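Local structure of aminoglycoside 3'-phosphotransferase AphA1-IAB (Acinetobacter baumannii, 4GKH) at residues L73-A78 and C138-N143; N120-L125 and P242-R247; Q152-M157 and Q178-M183. The protein phosphorylates kanamycin and related aminoglycosides at the 3'-hydroxyl with a nucleoside triphosphate as phosphate donor, and so confers resistance to these antibiotics. One frame throughout, in Å; residues are numbered along the deposited sequence.

Contact 1: L73-A78 and C138-N143; sequences LNWLTA and CNCPFN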
loop_
_atom_site.group_PDB
_atom_site.type_symbol
_atom_site.label_atom_id
_atom_site.label_comp_id
_atom_site.label_asym_id
_atom_site.label_seq_id
_atom_site.Cartn_x
_atom_site.Cartn_y
_atom_site.Cartn_z
ATOM N N LEU A 73 11.103 -3.466 -1.999
ATOM C CA LEU A 73 11.656 -3.262 -0.648
ATOM C C LEU A 73 13.154 -3.039 -0.738
ATOM O O LEU A 73 13.718 -2.161 -0.083
ATOM C CB LEU A 73 11.432 -4.483 0.249
ATOM C CG LEU A 73 10.125 -4.725 1.006
ATOM C CD1 LEU A 73 10.132 -6.147 1.539
ATOM C CD2 LEU A 73 9.991 -3.733 2.149
ATOM N N ASN A 74 13.800 -3.864 -1.542
ATOM C CA ASN A 74 15.244 -3.765 -1.708
ATOM C C ASN A 74 15.655 -2.388 -2.230
ATOM O O ASN A 74 16.658 -1.826 -1.783
ATOM C CB ASN A 74 15.735 -4.885 -2.626
ATOM C CG ASN A 74 17.244 -4.972 -2.682
ATOM O OD1 ASN A 74 17.897 -5.274 -1.684
ATOM N ND2 ASN A 74 17.807 -4.727 -3.861
ATOM N N TRP A 75 14.858 -1.828 -3.141
ATOM C CA TRP A 75 15.160 -0.519 -3.714
ATOM C C TRP A 75 14.843 0.640 -2.782
ATOM O O TRP A 75 15.687 1.517 -2.533
ATOM C CB TRP A 75 14.430 -0.302 -5.048
ATOM C CG TRP A 75 14.608 1.098 -5.527
ATOM C CD1 TRP A 75 15.754 1.661 -6.054
ATOM C CD2 TRP A 75 13.639 2.144 -5.476
ATOM N NE1 TRP A 75 15.541 2.987 -6.336
ATOM C CE2 TRP A 75 14.250 3.308 -6.001
ATOM C CE3 TRP A 75 12.304 2.206 -5.067
ATOM C CZ2 TRP A 75 13.574 4.519 -6.113
ATOM C CZ3 TRP A 75 11.635 3.431 -5.156
ATOM C CH2 TRP A 75 12.267 4.560 -5.682
ATOM N N LEU A 76 13.619 0.646 -2.270
ATOM C CA LEU A 76 13.097 1.827 -1.585
ATOM C C LEU A 76 13.749 2.063 -0.217
ATOM O O LEU A 76 13.726 3.180 0.322
ATOM C CB LEU A 76 11.575 1.720 -1.473
ATOM C CG LEU A 76 10.810 2.888 -0.844
ATOM C CD1 LEU A 76 11.113 4.194 -1.568
ATOM C CD2 LEU A 76 9.316 2.584 -0.873
ATOM N N THR A 77 14.367 1.025 0.328
ATOM C CA THR A 77 14.991 1.121 1.642
ATOM C C THR A 77 16.131 2.152 1.703
ATOM O O THR A 77 16.468 2.664 2.777
ATOM C CB THR A 77 15.490 -0.251 2.124
ATOM O OG1 THR A 77 16.075 -0.113 3.423
ATOM C CG2 THR A 77 16.519 -0.806 1.175
ATOM N N ALA A 78 16.703 2.475 0.545
ATOM C CA ALA A 78 17.723 3.520 0.478
ATOM C C ALA A 78 17.129 4.897 0.778
ATOM O O ALA A 78 17.852 5.829 1.192
ATOM C CB ALA A 78 18.391 3.518 -0.881
ATOM N N CYS A 138 14.207 10.032 -11.200
ATOM C CA CYS A 138 15.361 9.444 -11.895
ATOM C C CYS A 138 16.006 8.292 -11.111
ATOM O O CYS A 138 16.789 7.520 -11.669
ATOM C CB CYS A 138 16.413 10.503 -12.216
ATOM S SG CYS A 138 17.210 11.262 -10.764
ATOM N N ASN A 139 15.660 8.162 -9.833
ATOM C CA ASN A 139 16.192 7.098 -8.992
ATOM C C ASN A 139 15.409 5.790 -9.118
ATOM O O ASN A 139 15.870 4.747 -8.663
ATOM C CB ASN A 139 16.159 7.530 -7.523
ATOM C CG ASN A 139 17.131 8.657 -7.216
ATOM O OD1 ASN A 139 18.334 8.455 -7.209
ATOM N ND2 ASN A 139 16.604 9.842 -6.935
ATOM N N CYS A 140 14.227 5.849 -9.723
ATOM C CA CYS A 140 13.253 4.759 -9.591
ATOM C C CYS A 140 13.118 3.876 -10.833
ATOM O O CYS A 140 12.720 4.355 -11.894
ATOM C CB CYS A 140 11.875 5.312 -9.203
ATOM S SG CYS A 140 10.645 3.996 -8.890
ATOM N N PRO A 141 13.470 2.581 -10.705
ATOM C CA PRO A 141 13.491 1.678 -11.863
ATOM C C PRO A 141 12.128 1.017 -12.090
ATOM O O PRO A 141 11.999 0.123 -12.951
ATOM C CB PRO A 141 14.524 0.622 -11.446
ATOM C CG PRO A 141 14.325 0.502 -9.983
ATOM C CD PRO A 141 13.948 1.906 -9.485
ATOM N N PHE A 142 11.117 1.443 -11.345
ATOM C CA PHE A 142 9.792 0.823 -11.453
ATOM C C PHE A 142 8.728 1.716 -12.095
ATOM O O PHE A 142 8.566 2.899 -11.746
ATOM C CB PHE A 142 9.298 0.327 -10.083
ATOM C CG PHE A 142 10.266 -0.581 -9.393
ATOM C CD1 PHE A 142 10.527 -1.849 -9.902
ATOM C CD2 PHE A 142 10.935 -0.168 -8.247
ATOM C CE1 PHE A 142 11.445 -2.682 -9.279
ATOM C CE2 PHE A 142 11.832 -0.997 -7.614
ATOM C CZ PHE A 142 12.091 -2.260 -8.131
ATOM N N ASN A 143 7.983 1.122 -13.017
ATOM C CA ASN A 143 6.901 1.804 -13.714
ATOM C C ASN A 143 5.574 1.384 -13.123
ATOM O O ASN A 143 5.226 0.205 -13.188
ATOM C CB ASN A 143 6.921 1.428 -15.208
ATOM C CG ASN A 143 5.655 1.857 -15.942
ATOM O OD1 ASN A 143 5.096 2.927 -15.673
ATOM N ND2 ASN A 143 5.194 1.019 -16.870
#
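W75, near the C-terminal end of helix 61-76, lays its indole against the loop 138-143 and meets F142, C140, P141 and N139. Its CG lies anti to the backbone N (chi1 173°), which carries the ring off the helix to the loop. One face of the indole takes P141, whose CD stands 3.7 Å from the centroid of the five-membered ring and almost straight above it, a CH-pi contact. Farther along, over the six-membered ring, sits the sulfur of C140, with SG 4.1 Å from that ring's centroid; C140 CB also touches W75 CZ2 at 3.6 Å. In the eukaryotic protein kinase-like fold of this enzyme, helix 61-76 packs on the five-stranded N-terminal sheet, and the loop, which links helices 118-133 and 146-158, belongs to the C-terminal lobe, so the indole bridges the two lobes. F142 comes in edge first: its CE2 reaches W75 CB at 3.7 Å, and the ring planes stand at 79° in an offset edge-to-face pair. R72, one turn earlier on the helix, adds a cation-pi contact to F142. W75 NE1 comes within 2.9 Å of N139 O, but the N-H points well off it (122°), and the bond is weak. Within the loop, F142 N donates to C140 SG over 3.6 Å, tying the sulfur above the indole to the backbone that carries the phenyl ring.

Contact 2: N120-L125 and P242-R247; sequences NIVDAL and PSLQKR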
loop_
_atom_site.group_PDB
_atom_site.type_symbol
_atom_site.label_atom_id
_atom_site.label_comp_id
_atom_site.label_asym_id
_atom_site.label_seq_id
_atom_site.Cartn_x
_atom_site.Cartn_y
_atom_site.Cartn_z
ATOM N N ASN A 120 -3.019 15.467 14.446
ATOM C CA ASN A 120 -1.595 15.159 14.507
ATOM C C ASN A 120 -1.233 13.965 13.634
ATOM O O ASN A 120 -0.153 13.928 13.018
ATOM C CB ASN A 120 -1.159 14.878 15.945
ATOM C CG ASN A 120 -1.145 16.123 16.810
ATOM O OD1 ASN A 120 -1.049 17.247 16.312
ATOM N ND2 ASN A 120 -1.227 15.925 18.118
ATOM N N ILE A 121 -2.125 12.977 13.594
ATOM C CA ILE A 121 -1.870 11.766 12.818
ATOM C C ILE A 121 -1.848 12.074 11.322
ATOM O O ILE A 121 -0.957 11.638 10.591
ATOM C CB ILE A 121 -2.908 10.659 13.150
ATOM C CG1 ILE A 121 -2.587 10.053 14.523
ATOM C CG2 ILE A 121 -2.904 9.577 12.088
ATOM C CD1 ILE A 121 -3.701 9.180 15.108
ATOM N N VAL A 122 -2.810 12.868 10.872
ATOM C CA VAL A 122 -2.858 13.251 9.467
ATOM C C VAL A 122 -1.668 14.150 9.089
ATOM O O VAL A 122 -1.076 13.988 8.016
ATOM C CB VAL A 122 -4.210 13.918 9.118
ATOM C CG1 VAL A 122 -4.128 14.668 7.795
ATOM C CG2 VAL A 122 -5.325 12.861 9.100
ATOM N N ASP A 123 -1.303 15.070 9.979
ATOM C CA ASP A 123 -0.132 15.921 9.745
ATOM C C ASP A 123 1.112 15.068 9.522
ATOM O O ASP A 123 1.908 15.347 8.632
ATOM C CB ASP A 123 0.128 16.857 10.929
ATOM C CG ASP A 123 -0.922 17.940 11.065
ATOM O OD1 ASP A 123 -1.798 18.047 10.179
ATOM O OD2 ASP A 123 -0.864 18.687 12.062
ATOM N N ALA A 124 1.283 14.039 10.346
ATOM C CA ALA A 124 2.427 13.143 10.197
ATOM C C ALA A 124 2.353 12.380 8.883
ATOM O O ALA A 124 3.369 12.169 8.229
ATOM C CB ALA A 124 2.526 12.174 11.365
ATOM N N LEU A 125 1.150 11.964 8.500
ATOM C CA LEU A 125 0.974 11.215 7.247
ATOM C C LEU A 125 1.332 12.072 6.037
ATOM O O LEU A 125 1.970 11.591 5.097
ATOM C CB LEU A 125 -0.463 10.719 7.123
ATOM C CG LEU A 125 -0.900 9.527 7.994
ATOM C CD1 LEU A 125 -2.433 9.378 7.989
ATOM C CD2 LEU A 125 -0.221 8.212 7.563
ATOM N N PRO A 242 -14.639 14.432 7.312
ATOM C CA PRO A 242 -14.402 15.275 6.140
ATOM C C PRO A 242 -13.294 16.283 6.417
ATOM O O PRO A 242 -12.558 16.635 5.504
ATOM C CB PRO A 242 -15.733 16.013 5.957
ATOM C CG PRO A 242 -16.734 15.180 6.670
ATOM C CD PRO A 242 -16.004 14.597 7.838
ATOM N N SER A 243 -13.175 16.750 7.658
ATOM C CA SER A 243 -12.098 17.682 7.999
ATOM C C SER A 243 -10.715 17.041 7.839
ATOM O O SER A 243 -9.773 17.662 7.328
ATOM C CB SER A 243 -12.275 18.232 9.418
ATOM O OG SER A 243 -12.294 17.191 10.382
ATOM N N LEU A 244 -10.595 15.790 8.267
ATOM C CA LEU A 244 -9.316 15.109 8.180
ATOM C C LEU A 244 -8.931 14.894 6.712
ATOM O O LEU A 244 -7.754 14.956 6.366
ATOM C CB LEU A 244 -9.338 13.793 8.958
ATOM C CG LEU A 244 -9.338 13.934 10.485
ATOM C CD1 LEU A 244 -9.172 12.587 11.165
ATOM C CD2 LEU A 244 -8.234 14.910 10.947
ATOM N N GLN A 245 -9.929 14.651 5.862
ATOM C CA GLN A 245 -9.688 14.472 4.428
ATOM C C GLN A 245 -9.151 15.764 3.820
ATOM O O GLN A 245 -8.208 15.738 3.025
ATOM C CB GLN A 245 -10.980 14.093 3.690
ATOM C CG GLN A 245 -11.526 12.685 3.978
ATOM C CD GLN A 245 -12.803 12.399 3.214
ATOM O OE1 GLN A 245 -13.832 13.049 3.433
ATOM N NE2 GLN A 245 -12.743 11.426 2.295
ATOM N N LYS A 246 -9.792 16.882 4.161
ATOM C CA LYS A 246 -9.361 18.179 3.657
ATOM C C LYS A 246 -7.968 18.520 4.204
ATOM O O LYS A 246 -7.121 19.062 3.488
ATOM C CB LYS A 246 -10.369 19.274 4.031
ATOM C CG LYS A 246 -10.004 20.632 3.459
ATOM C CD LYS A 246 -10.946 21.727 3.927
ATOM C CE LYS A 246 -10.653 23.046 3.223
ATOM N NZ LYS A 246 -10.986 22.999 1.773
ATOM N N ARG A 247 -7.730 18.180 5.467
ATOM C CA ARG A 247 -6.449 18.468 6.109
ATOM C C ARG A 247 -5.274 17.752 5.437
ATOM O O ARG A 247 -4.158 18.282 5.390
ATOM C CB ARG A 247 -6.488 18.120 7.600
ATOM C CG ARG A 247 -5.184 18.434 8.342
ATOM C CD ARG A 247 -5.343 18.236 9.844
ATOM N NE ARG A 247 -4.242 18.836 10.593
ATOM C CZ ARG A 247 -4.351 19.930 11.334
ATOM N NH1 ARG A 247 -5.526 20.548 11.451
ATOM N NH2 ARG A 247 -3.289 20.398 11.976
#
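Helix segments 120-125 and 242-247 run side by side in nearly the same direction, 26° apart with their axes 9.8 Å from each other at closest, and V122 faces L244 where the backbones come nearest. V122 occupies the space between them with both methyls. Its CG2 touches L244 CD2 at 4.0 Å, while CG1, the other branch, lies against the L244 carbonyl oxygen and R247 CG, each 3.9 Å from it. R247 thus packs the aliphatic part of its chain on the valine before its polar end goes on to D123. R247 leaves the helix with CG pointing away from its own amide nitrogen (chi1 -178°) and stays extended as far as NE; the chain crosses between the helices and brings the guanidinium side-on to the carboxylate. R247 NE gives a 2.6 Å bond to D123 OD1, and R247 NH2 bonds to D123 OD2 at 3.0 Å; both are close to straight, and the second uses the syn lone pair. The two flat groups are 27° from coplanar. This joins helix 118-133 to helix 242-252 in the C-terminal lobe of the kinase-like fold, and V122 is also packed by L237 and L248. Because each carboxylate oxygen has its own N-H donor, the paired bonds fix the rotation of both groups, and the opposite charges probably keep D123 ionised, so that a directional ion pair is joined to the apolar packing of the valine.

Contact 3: Q152-M157 and Q178-M183; sequences QAQSRM and QVWKEM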
loop_
_atom_site.group_PDB
_atom_site.type_symbol
_atom_site.label_atom_id
_atom_site.label_comp_id
_atom_site.label_asym_id
_atom_site.label_seq_id
_atom_site.Cartn_x
_atom_site.Cartn_y
_atom_site.Cartn_z
ATOM N N GLN A 152 -3.395 -3.797 -16.065
ATOM C CA GLN A 152 -3.489 -4.739 -14.959
ATOM C C GLN A 152 -4.944 -4.906 -14.538
ATOM O O GLN A 152 -5.413 -6.012 -14.283
ATOM C CB GLN A 152 -2.712 -4.231 -13.754
ATOM C CG GLN A 152 -1.364 -4.881 -13.508
ATOM C CD GLN A 152 -0.674 -4.334 -12.254
ATOM O OE1 GLN A 152 -1.118 -3.346 -11.665
ATOM N NE2 GLN A 152 0.412 -4.976 -11.845
ATOM N N ALA A 153 -5.650 -3.787 -14.444
ATOM C CA ALA A 153 -7.049 -3.798 -14.020
ATOM C C ALA A 153 -7.923 -4.566 -15.012
ATOM O O ALA A 153 -8.823 -5.353 -14.627
ATOM C CB ALA A 153 -7.546 -2.368 -13.874
ATOM N N GLN A 154 -7.669 -4.330 -16.293
ATOM C CA GLN A 154 -8.455 -4.987 -17.338
ATOM C C GLN A 154 -8.320 -6.506 -17.204
ATOM O O GLN A 154 -9.324 -7.233 -17.238
ATOM C CB GLN A 154 -8.021 -4.524 -18.726
ATOM C CG GLN A 154 -8.731 -5.277 -19.846
ATOM C CD GLN A 154 -8.944 -4.430 -21.084
ATOM O OE1 GLN A 154 -8.000 -3.893 -21.662
ATOM N NE2 GLN A 154 -10.192 -4.312 -21.497
ATOM N N SER A 155 -7.083 -6.959 -17.000
ATOM C CA SER A 155 -6.793 -8.378 -16.844
ATOM C C SER A 155 -7.416 -8.990 -15.602
ATOM O O SER A 155 -7.961 -10.083 -15.665
ATOM C CB SER A 155 -5.283 -8.616 -16.852
ATOM O OG SER A 155 -4.793 -8.409 -18.164
ATOM N N ARG A 156 -7.326 -8.292 -14.475
ATOM C CA ARG A 156 -7.988 -8.744 -13.252
ATOM C C ARG A 156 -9.499 -8.860 -13.432
ATOM O O ARG A 156 -10.103 -9.834 -12.989
ATOM C CB ARG A 156 -7.631 -7.836 -12.068
ATOM C CG ARG A 156 -6.218 -8.101 -11.557
ATOM C CD ARG A 156 -5.861 -7.286 -10.352
ATOM N NE ARG A 156 -6.928 -7.246 -9.366
ATOM C CZ ARG A 156 -7.134 -8.170 -8.436
ATOM N NH1 ARG A 156 -8.127 -8.018 -7.571
ATOM N NH2 ARG A 156 -6.352 -9.237 -8.369
HETATM N N MSE A 157 -10.099 -7.886 -14.113
HETATM C CA MSE A 157 -11.530 -7.937 -14.398
HETATM C C MSE A 157 -11.848 -9.138 -15.269
HETATM O O MSE A 157 -12.795 -9.871 -15.015
HETATM C CB MSE A 157 -11.988 -6.668 -15.117
HETATM C CG MSE A 157 -13.461 -6.704 -15.536
HETATM SE SE MSE A 157 -14.107 -5.036 -16.345
HETATM C CE MSE A 157 -12.771 -4.874 -17.762
ATOM N N GLN A 178 -19.475 -1.688 -15.462
ATOM C CA GLN A 178 -19.882 -0.289 -15.369
ATOM C C GLN A 178 -18.815 0.604 -14.714
ATOM O O GLN A 178 -18.598 1.735 -15.151
ATOM C CB GLN A 178 -21.209 -0.152 -14.628
ATOM C CG GLN A 178 -21.805 1.231 -14.741
ATOM C CD GLN A 178 -22.997 1.423 -13.832
ATOM O OE1 GLN A 178 -23.550 0.459 -13.304
ATOM N NE2 GLN A 178 -23.397 2.673 -13.638
ATOM N N VAL A 179 -18.165 0.109 -13.666
ATOM C CA VAL A 179 -17.016 0.815 -13.094
ATOM C C VAL A 179 -15.943 1.045 -14.166
ATOM O O VAL A 179 -15.438 2.160 -14.321
ATOM C CB VAL A 179 -16.456 0.080 -11.859
ATOM C CG1 VAL A 179 -15.275 0.838 -11.245
ATOM C CG2 VAL A 179 -17.569 -0.112 -10.821
ATOM N N TRP A 180 -15.636 0.005 -14.938
ATOM C CA TRP A 180 -14.660 0.105 -16.019
ATOM C C TRP A 180 -15.064 1.167 -17.058
ATOM O O TRP A 180 -14.278 2.041 -17.393
ATOM C CB TRP A 180 -14.484 -1.273 -16.675
ATOM C CG TRP A 180 -13.522 -1.323 -17.801
ATOM C CD1 TRP A 180 -13.825 -1.444 -19.133
ATOM C CD2 TRP A 180 -12.095 -1.295 -17.714
ATOM N NE1 TRP A 180 -12.670 -1.476 -19.878
ATOM C CE2 TRP A 180 -11.594 -1.386 -19.032
ATOM C CE3 TRP A 180 -11.190 -1.190 -16.655
ATOM C CZ2 TRP A 180 -10.232 -1.386 -19.313
ATOM C CZ3 TRP A 180 -9.825 -1.187 -16.943
ATOM C CH2 TRP A 180 -9.366 -1.269 -18.255
ATOM N N LYS A 181 -16.291 1.097 -17.559
ATOM C CA LYS A 181 -16.739 2.043 -18.581
ATOM C C LYS A 181 -16.750 3.488 -18.087
ATOM O O LYS A 181 -16.301 4.387 -18.789
ATOM C CB LYS A 181 -18.128 1.672 -19.110
ATOM C CG LYS A 181 -18.143 0.423 -19.975
ATOM C CD LYS A 181 -19.468 0.264 -20.709
ATOM C CE LYS A 181 -19.255 0.045 -22.202
ATOM N NZ LYS A 181 -18.485 -1.195 -22.503
ATOM N N GLU A 182 -17.276 3.702 -16.883
ATOM C CA GLU A 182 -17.398 5.046 -16.331
ATOM C C GLU A 182 -16.031 5.650 -16.083
ATOM O O GLU A 182 -15.821 6.838 -16.272
ATOM C CB GLU A 182 -18.194 5.014 -15.027
ATOM C CG GLU A 182 -19.661 4.684 -15.239
ATOM C CD GLU A 182 -20.424 5.855 -15.808
ATOM O OE1 GLU A 182 -20.957 5.737 -16.933
ATOM O OE2 GLU A 182 -20.484 6.899 -15.122
HETATM N N MSE A 183 -15.105 4.813 -15.650
HETATM C CA MSE A 183 -13.760 5.265 -15.361
HETATM C C MSE A 183 -13.106 5.862 -16.609
HETATM O O MSE A 183 -12.358 6.827 -16.513
HETATM C CB MSE A 183 -12.917 4.112 -14.813
HETATM C CG MSE A 183 -11.511 4.528 -14.416
HETATM SE SE MSE A 183 -10.490 3.156 -13.512
HETATM C CE MSE A 183 -10.666 1.738 -14.853
#
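W180 and M157, a selenomethionine here, cross at about a right angle, with the selenomethionine's terminal methyl over one face of the indole. M157 CE stands 3.6 Å from the centroid of the five-membered ring, only 11° off its normal, a CH-pi contact. The selenium lies farther out and approaches the same ring obliquely, with M157 SE 3.8 Å from W180 CB, in a Met-aromatic contact. The chain of M157 is extended through chi1 and chi2, then turns at its last torsion (chi3 55°), which brings the methyl back over the ring. At the far end of the indole, Q154 and A153 meet the six-membered ring. Q154 CB is 3.6 Å from W180 CH2, and its side-chain amide, its plane turned 40° from the ring, runs past W180 CZ2, with Q154 NE2 3.7 Å away. A153 CB touches W180 CZ3 at 4.0 Å. Segments 152-157 and 178-183 run antiparallel, their axes 11.7 Å apart at closest approach, a separation the large indole spans. In this part of the C-terminal lobe, A153 also packs on L268 of helix 259-269, and H184 meets the W180 ring. With a methyl, a selenium, aliphatic carbons and the Q154 amide set against one aromatic system, the contact probably rests mainly on dispersion and CH-pi attraction, with no ion pair or hydrogen bond between the segments.

In the fold
From the N terminus, helix 61-76 supplies the first half of contact 1, and the chain then completes the N-terminal sheet before helix 118-133 opens contact 2. Contact 1 closes at 138-143, so contacts 1 and 2 cross: 120-125 falls between the two halves of contact 1, while its partner 242-247 comes much later. Contact 3 follows contact 1 in series, opening on helix 146-158 and closing a short loop at helix 176-184, all within the longer span of contact 2. Contact 1 joins the two lobes, whereas contacts 2 and 3 tie helices within the C-terminal lobe. The three do not touch; contacts 2 and 3 have centres about 30 Å apart.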